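Local structure of transcriptional regulator, LacI family protein (Rhodococcus jostii, 3K9C) at the interface of chains A and B. The protein probably binds specific regulatory DNA sequences and controls transcription, as a LacI-family regulator whose core resembles periplasmic sugar-binding proteins. Sequence-based numbering; all coordinates share one arbitrary frame. Chains: chain A/B, Transcriptional regulator, LacI family protein.

Contact 1: the interface of chains A and B. Residues chain A 169-170, 173, 199, 202, 206; chain B 202, 228, 230.
The oxygen of water 1 is gripped from two sides on the line where the chains meet, by one carboxylate oxygen of A:Asp202 and one of B:Asp202. It lies 2.9 Å from A:Asp202 OD1 and 3.0 Å from B:Asp202 OD1, tying together the two copies of helix 194-206. The two OD1 atoms are themselves 4.5 Å apart, so their like charges would be expected to repel, and may raise the pKa of one acid; A:Arg206, whose NH2 lies 5.2 Å from B:Asp202 OD1, is likely to ease that strain without touching the acid directly. The other main element is B:His230, whose imidazole pushes into the groove between helices 169-180 and 194-206 of chain A. Its CG takes the crowded position between the backbone N and the carbonyl carbon (chi1 61°), which turns the ring away from its loop and towards the partner. The ring carbon CE1 packs against A:Asp202 CB at 3.5 Å, with the carboxylate plane turned 39° from the ring. On another side, CD2 reaches the methyl of A:Ala173, CB, at 4.0 Å, and A:Glu169 CB sits at the ring edge, in its plane. The small residues A:Ala173 and A:Gly199 probably let the imidazole come near the helix backbones. Beside it, the tip of B:Ile228 meets the carboxylate end of A:Glu169 crosswise, CD1 lying 3.5 Å from CD; a bend at chi2 (99°) brings the A:Glu169 carboxylate there. This packed, water-bridged patch probably contributes to holding the dimer together through its C-terminal subdomains.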
loop_
_atom_site.group_PDB
_atom_site.type_symbol
_atom_site.label_atom_id
_atom_site.label_comp_id
_atom_site.label_asym_id
_atom_site.label_seq_id
_atom_site.Cartn_x
_atom_site.Cartn_y
_atom_site.Cartn_z
ATOM N N GLU A 169 -10.828 -3.067 -0.719
ATOM C CA GLU A 169 -11.243 -3.638 -1.991
ATOM C C GLU A 169 -12.442 -4.565 -1.864
ATOM O O GLU A 169 -13.281 -4.625 -2.767
ATOM C CB GLU A 169 -10.083 -4.407 -2.630
ATOM C CG GLU A 169 -8.822 -3.595 -2.796
ATOM C CD GLU A 169 -7.803 -3.858 -1.697
ATOM O OE1 GLU A 169 -8.188 -3.875 -0.507
ATOM O OE2 GLU A 169 -6.612 -4.043 -2.038
ATOM N N THR A 170 -12.526 -5.292 -0.756
ATOM C CA THR A 170 -13.634 -6.221 -0.556
ATOM C C THR A 170 -14.964 -5.485 -0.459
ATOM O O THR A 170 -15.947 -5.868 -1.090
ATOM C CB THR A 170 -13.437 -7.068 0.723
ATOM O OG1 THR A 170 -12.200 -7.785 0.636
ATOM C CG2 THR A 170 -14.577 -8.073 0.877
ATOM N N ALA A 173 -16.004 -4.517 -3.806
ATOM C CA ALA A 173 -16.521 -5.660 -4.551
ATOM C C ALA A 173 -17.898 -6.108 -4.068
ATOM O O ALA A 173 -18.767 -6.439 -4.875
ATOM C CB ALA A 173 -15.538 -6.817 -4.460
ATOM N N GLY A 199 -11.736 -2.792 -6.099
ATOM C CA GLY A 199 -12.587 -3.944 -5.852
ATOM C C GLY A 199 -13.797 -3.961 -6.768
ATOM O O GLY A 199 -14.239 -5.022 -7.211
ATOM N N ASP A 202 -12.532 -5.020 -10.230
ATOM C CA ASP A 202 -12.197 -6.440 -10.228
ATOM C C ASP A 202 -13.451 -7.287 -10.392
ATOM O O ASP A 202 -13.465 -8.237 -11.172
ATOM C CB ASP A 202 -11.481 -6.835 -8.930
ATOM C CG ASP A 202 -10.232 -5.998 -8.659
ATOM O OD1 ASP A 202 -9.576 -5.543 -9.629
ATOM O OD2 ASP A 202 -9.900 -5.806 -7.465
ATOM N N ARG A 206 -14.506 -9.624 -13.865
ATOM C CA ARG A 206 -14.691 -11.054 -13.638
ATOM C C ARG A 206 -16.131 -11.472 -13.931
ATOM O O ARG A 206 -16.402 -12.642 -14.181
ATOM C CB ARG A 206 -14.334 -11.432 -12.196
ATOM C CG ARG A 206 -12.880 -11.189 -11.816
ATOM C CD ARG A 206 -12.595 -11.656 -10.388
ATOM N NE ARG A 206 -11.479 -10.943 -9.764
ATOM C CZ ARG A 206 -10.218 -10.991 -10.183
ATOM N NH1 ARG A 206 -9.893 -11.728 -11.236
ATOM N NH2 ARG A 206 -9.280 -10.296 -9.551
ATOM N N ASP B 202 -4.633 -9.232 -13.391
ATOM C CA ASP B 202 -5.423 -8.151 -13.983
ATOM C C ASP B 202 -5.440 -8.258 -15.499
ATOM O O ASP B 202 -6.479 -8.064 -16.134
ATOM C CB ASP B 202 -4.859 -6.775 -13.631
ATOM C CG ASP B 202 -4.857 -6.494 -12.152
ATOM O OD1 ASP B 202 -5.753 -6.994 -11.435
ATOM O OD2 ASP B 202 -3.956 -5.742 -11.711
ATOM N N ILE B 228 -6.753 -11.039 -0.042
ATOM C CA ILE B 228 -8.003 -10.371 -0.378
ATOM C C ILE B 228 -8.982 -11.426 -0.868
ATOM O O ILE B 228 -8.679 -12.184 -1.781
ATOM C CB ILE B 228 -7.810 -9.307 -1.483
ATOM C CG1 ILE B 228 -6.920 -8.176 -0.960
ATOM C CG2 ILE B 228 -9.160 -8.757 -1.911
ATOM C CD1 ILE B 228 -6.534 -7.151 -2.009
ATOM N N HIS B 230 -11.511 -11.775 -2.917
ATOM C CA HIS B 230 -11.787 -12.075 -4.322
ATOM C C HIS B 230 -10.536 -12.300 -5.165
ATOM O O HIS B 230 -10.628 -12.590 -6.356
ATOM C CB HIS B 230 -12.666 -10.980 -4.949
ATOM C CG HIS B 230 -12.051 -9.619 -4.932
ATOM N ND1 HIS B 230 -11.298 -9.128 -5.976
ATOM C CD2 HIS B 230 -12.052 -8.652 -3.982
ATOM C CE1 HIS B 230 -10.859 -7.919 -5.672
ATOM N NE2 HIS B 230 -11.303 -7.609 -4.467
HETATM O O HOH W 1 -8.670 -7.278 -11.791
#

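Contact 2: the interface of chains A and B. Residues chain A 19, 21, 27, 30-31, 34, 46; chain B 19, 21, 46-48, 53.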
loop_
_atom_site.group_PDB
_atom_site.type_symbol
_atom_site.label_atom_id
_atom_site.label_comp_id
_atom_site.label_asym_id
_atom_site.label_seq_id
_atom_site.Cartn_x
_atom_site.Cartn_y
_atom_site.Cartn_z
ATOM N N PHE A 19 -0.159 8.045 10.661
ATOM C CA PHE A 19 -0.788 7.649 9.399
ATOM C C PHE A 19 -1.101 6.149 9.399
ATOM O O PHE A 19 -0.605 5.405 10.248
ATOM C CB PHE A 19 0.159 7.968 8.241
ATOM C CG PHE A 19 1.278 6.981 8.097
ATOM C CD1 PHE A 19 1.343 6.135 6.987
ATOM C CD2 PHE A 19 2.235 6.846 9.099
ATOM C CE1 PHE A 19 2.344 5.165 6.884
ATOM C CE2 PHE A 19 3.236 5.882 9.005
ATOM C CZ PHE A 19 3.291 5.038 7.897
ATOM N N LEU A 21 -0.596 2.623 7.889
ATOM C CA LEU A 21 0.386 1.862 7.129
ATOM C C LEU A 21 -0.073 1.320 5.771
ATOM O O LEU A 21 0.644 1.437 4.777
ATOM C CB LEU A 21 0.897 0.714 7.996
ATOM C CG LEU A 21 2.303 0.175 7.748
ATOM C CD1 LEU A 21 3.278 1.327 7.543
ATOM C CD2 LEU A 21 2.718 -0.686 8.944
ATOM N N GLY A 27 -0.122 7.308 2.140
ATOM C CA GLY A 27 1.213 7.164 1.590
ATOM C C GLY A 27 1.573 8.441 0.841
ATOM O O GLY A 27 2.663 8.997 1.021
ATOM N N VAL A 30 1.991 11.351 3.388
ATOM C CA VAL A 30 3.236 11.240 4.133
ATOM C C VAL A 30 4.431 11.671 3.291
ATOM O O VAL A 30 5.249 12.474 3.737
ATOM C CB VAL A 30 3.456 9.796 4.665
ATOM C CG1 VAL A 30 4.888 9.629 5.175
ATOM C CG2 VAL A 30 2.474 9.519 5.792
ATOM N N GLU A 31 4.538 11.136 2.079
ATOM C CA GLU A 31 5.638 11.509 1.203
ATOM C C GLU A 31 5.668 13.030 1.040
ATOM O O GLU A 31 6.727 13.645 1.092
ATOM C CB GLU A 31 5.493 10.841 -0.175
ATOM C CG GLU A 31 6.579 11.247 -1.163
ATOM C CD GLU A 31 6.534 10.469 -2.474
ATOM O OE1 GLU A 31 5.616 9.638 -2.657
ATOM O OE2 GLU A 31 7.426 10.700 -3.322
ATOM N N TYR A 34 6.804 14.937 4.337
ATOM C CA TYR A 34 8.256 14.852 4.537
ATOM C C TYR A 34 8.923 15.982 3.745
ATOM O O TYR A 34 9.808 16.669 4.254
ATOM C CB TYR A 34 8.819 13.521 4.005
ATOM C CG TYR A 34 8.976 12.395 5.013
ATOM C CD1 TYR A 34 8.292 11.190 4.849
ATOM C CD2 TYR A 34 9.858 12.507 6.086
ATOM C CE1 TYR A 34 8.489 10.116 5.728
ATOM C CE2 TYR A 34 10.062 11.441 6.967
ATOM C CZ TYR A 34 9.378 10.247 6.778
ATOM O OH TYR A 34 9.613 9.177 7.615
ATOM N N LEU A 46 7.327 9.593 12.179
ATOM C CA LEU A 46 6.150 8.821 11.791
ATOM C C LEU A 46 5.810 7.783 12.854
ATOM O O LEU A 46 6.692 7.178 13.448
ATOM C CB LEU A 46 6.395 8.081 10.479
ATOM C CG LEU A 46 6.410 8.815 9.147
ATOM C CD1 LEU A 46 6.838 7.833 8.062
ATOM C CD2 LEU A 46 5.032 9.373 8.842
ATOM N N PHE B 19 12.223 1.874 5.512
ATOM C CA PHE B 19 11.331 1.045 4.685
ATOM C C PHE B 19 10.708 1.824 3.530
ATOM O O PHE B 19 10.627 3.054 3.568
ATOM C CB PHE B 19 10.196 0.462 5.538
ATOM C CG PHE B 19 9.090 1.434 5.805
ATOM C CD1 PHE B 19 7.863 1.301 5.168
ATOM C CD2 PHE B 19 9.281 2.499 6.676
ATOM C CE1 PHE B 19 6.839 2.218 5.395
ATOM C CE2 PHE B 19 8.272 3.418 6.910
ATOM C CZ PHE B 19 7.047 3.278 6.272
ATOM N N LEU B 21 7.786 3.269 1.507
ATOM C CA LEU B 21 6.399 3.683 1.661
ATOM C C LEU B 21 5.539 2.996 0.588
ATOM O O LEU B 21 5.944 2.868 -0.567
ATOM C CB LEU B 21 6.295 5.204 1.519
ATOM C CG LEU B 21 5.163 5.900 2.278
ATOM C CD1 LEU B 21 5.297 5.609 3.762
ATOM C CD2 LEU B 21 5.212 7.407 2.030
ATOM N N LEU B 46 10.508 5.116 12.438
ATOM C CA LEU B 46 10.477 4.831 11.012
ATOM C C LEU B 46 11.052 6.012 10.256
ATOM O O LEU B 46 10.941 7.153 10.699
ATOM C CB LEU B 46 9.042 4.654 10.531
ATOM C CG LEU B 46 8.128 3.646 11.207
ATOM C CD1 LEU B 46 6.699 3.875 10.725
ATOM C CD2 LEU B 46 8.611 2.253 10.896
ATOM N N SER B 47 11.668 5.721 9.119
ATOM C CA SER B 47 12.206 6.736 8.224
ATOM C C SER B 47 11.844 6.127 6.885
ATOM O O SER B 47 12.342 5.051 6.530
ATOM C CB SER B 47 13.718 6.866 8.354
ATOM O OG SER B 47 14.184 7.915 7.518
ATOM N N ALA B 48 10.975 6.802 6.143
ATOM C CA ALA B 48 10.505 6.262 4.878
ATOM C C ALA B 48 11.278 6.624 3.621
ATOM O O ALA B 48 11.812 7.726 3.486
ATOM C CB ALA B 48 9.036 6.629 4.688
ATOM N N ARG B 53 12.130 10.793 -1.962
ATOM C CA ARG B 53 12.949 10.764 -0.751
ATOM C C ARG B 53 13.904 9.581 -0.768
ATOM O O ARG B 53 13.566 8.487 -0.310
ATOM C CB ARG B 53 12.077 10.726 0.514
ATOM C CG ARG B 53 12.799 11.354 1.714
ATOM C CD ARG B 53 11.919 11.564 2.937
ATOM N NE ARG B 53 12.013 10.430 3.839
ATOM C CZ ARG B 53 12.595 10.451 5.034
ATOM N NH1 ARG B 53 13.142 11.562 5.500
ATOM N NH2 ARG B 53 12.643 9.344 5.752
HETATM O O HOH W 2 10.236 9.515 10.188
#
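Hydrogen bonding centres on the phenol oxygen of A:Tyr34, carried across from helix 24-39 to strand 42-49 of chain B. The backbone N of B:Ala48 donates to A:Tyr34 OH at 3.1 Å, in a fairly straight bond (161° at the hydrogen). The same OH is 2.7 Å from water 2, which also touches the carbonyl oxygen of B:Leu46, so that the phenol is linked to two points on one strand. Close by, the strands pair directly, A:Leu46 forming an antiparallel bridge with B:Leu46 across the two-fold axis.

Cation-pi stacking covers one face of the tyrosine. The guanidinium of B:Arg53 lies nearly flat on the ring, the planes 13° apart, with NE 3.6 Å from the ring centroid. A bend at chi3 (93°) lays the group down, and bonds within chain B fix its rotation. NE donates to the carbonyl oxygen of B:Ala48 at 2.7 Å, and NH2 joins it side-on at the same oxygen, along a lone pair. NH2 also donates to B:Ser47 OG at 2.7 Å. An alanine here would remove the guanidinium, and would probably cost the tyrosine ring its stacked cover and loosen its seating against the strand.

Apolar packing completes the patch. The methyl of B:Ala48, CB, lies 3.7 Å from A:Tyr34 CE1, towards the hydroxyl end of the ring and on the side that B:Arg53 covers. B:Leu21 reaches chain A with one branch, its CD2 lying 3.9 Å from A:Val30 CG1 and 4.0 Å from A:Gly27 CA, where the glycine admits it close to the helix backbone. A:Phe19 and B:Phe19 pack more loosely beside the opposite chain's Leu21. Together these interactions probably join the N-terminal subdomains of the dimer.

Contacts 1 and 2 belong to one two-fold symmetric interface, with the centres of their C-alpha atoms about 26 Å apart. They share no residue: contact 1 uses helices 169-180 and 194-206 with the loop bearing B:Ile228 and B:His230, whereas contact 2 sets helix 24-39 and strands 14-20 and 43-49 of chain A against strands 13-20 and 42-49 and the loops bearing B:Leu21 and B:Arg53; its twin exchanges the chains. Both subdomains of each core meet their partner, as is usual in LacI-family dimers. Two separate attachments would probably couple any shift between subdomains to the dimer, and so perhaps to the DNA-binding headpieces, which this construct lacks.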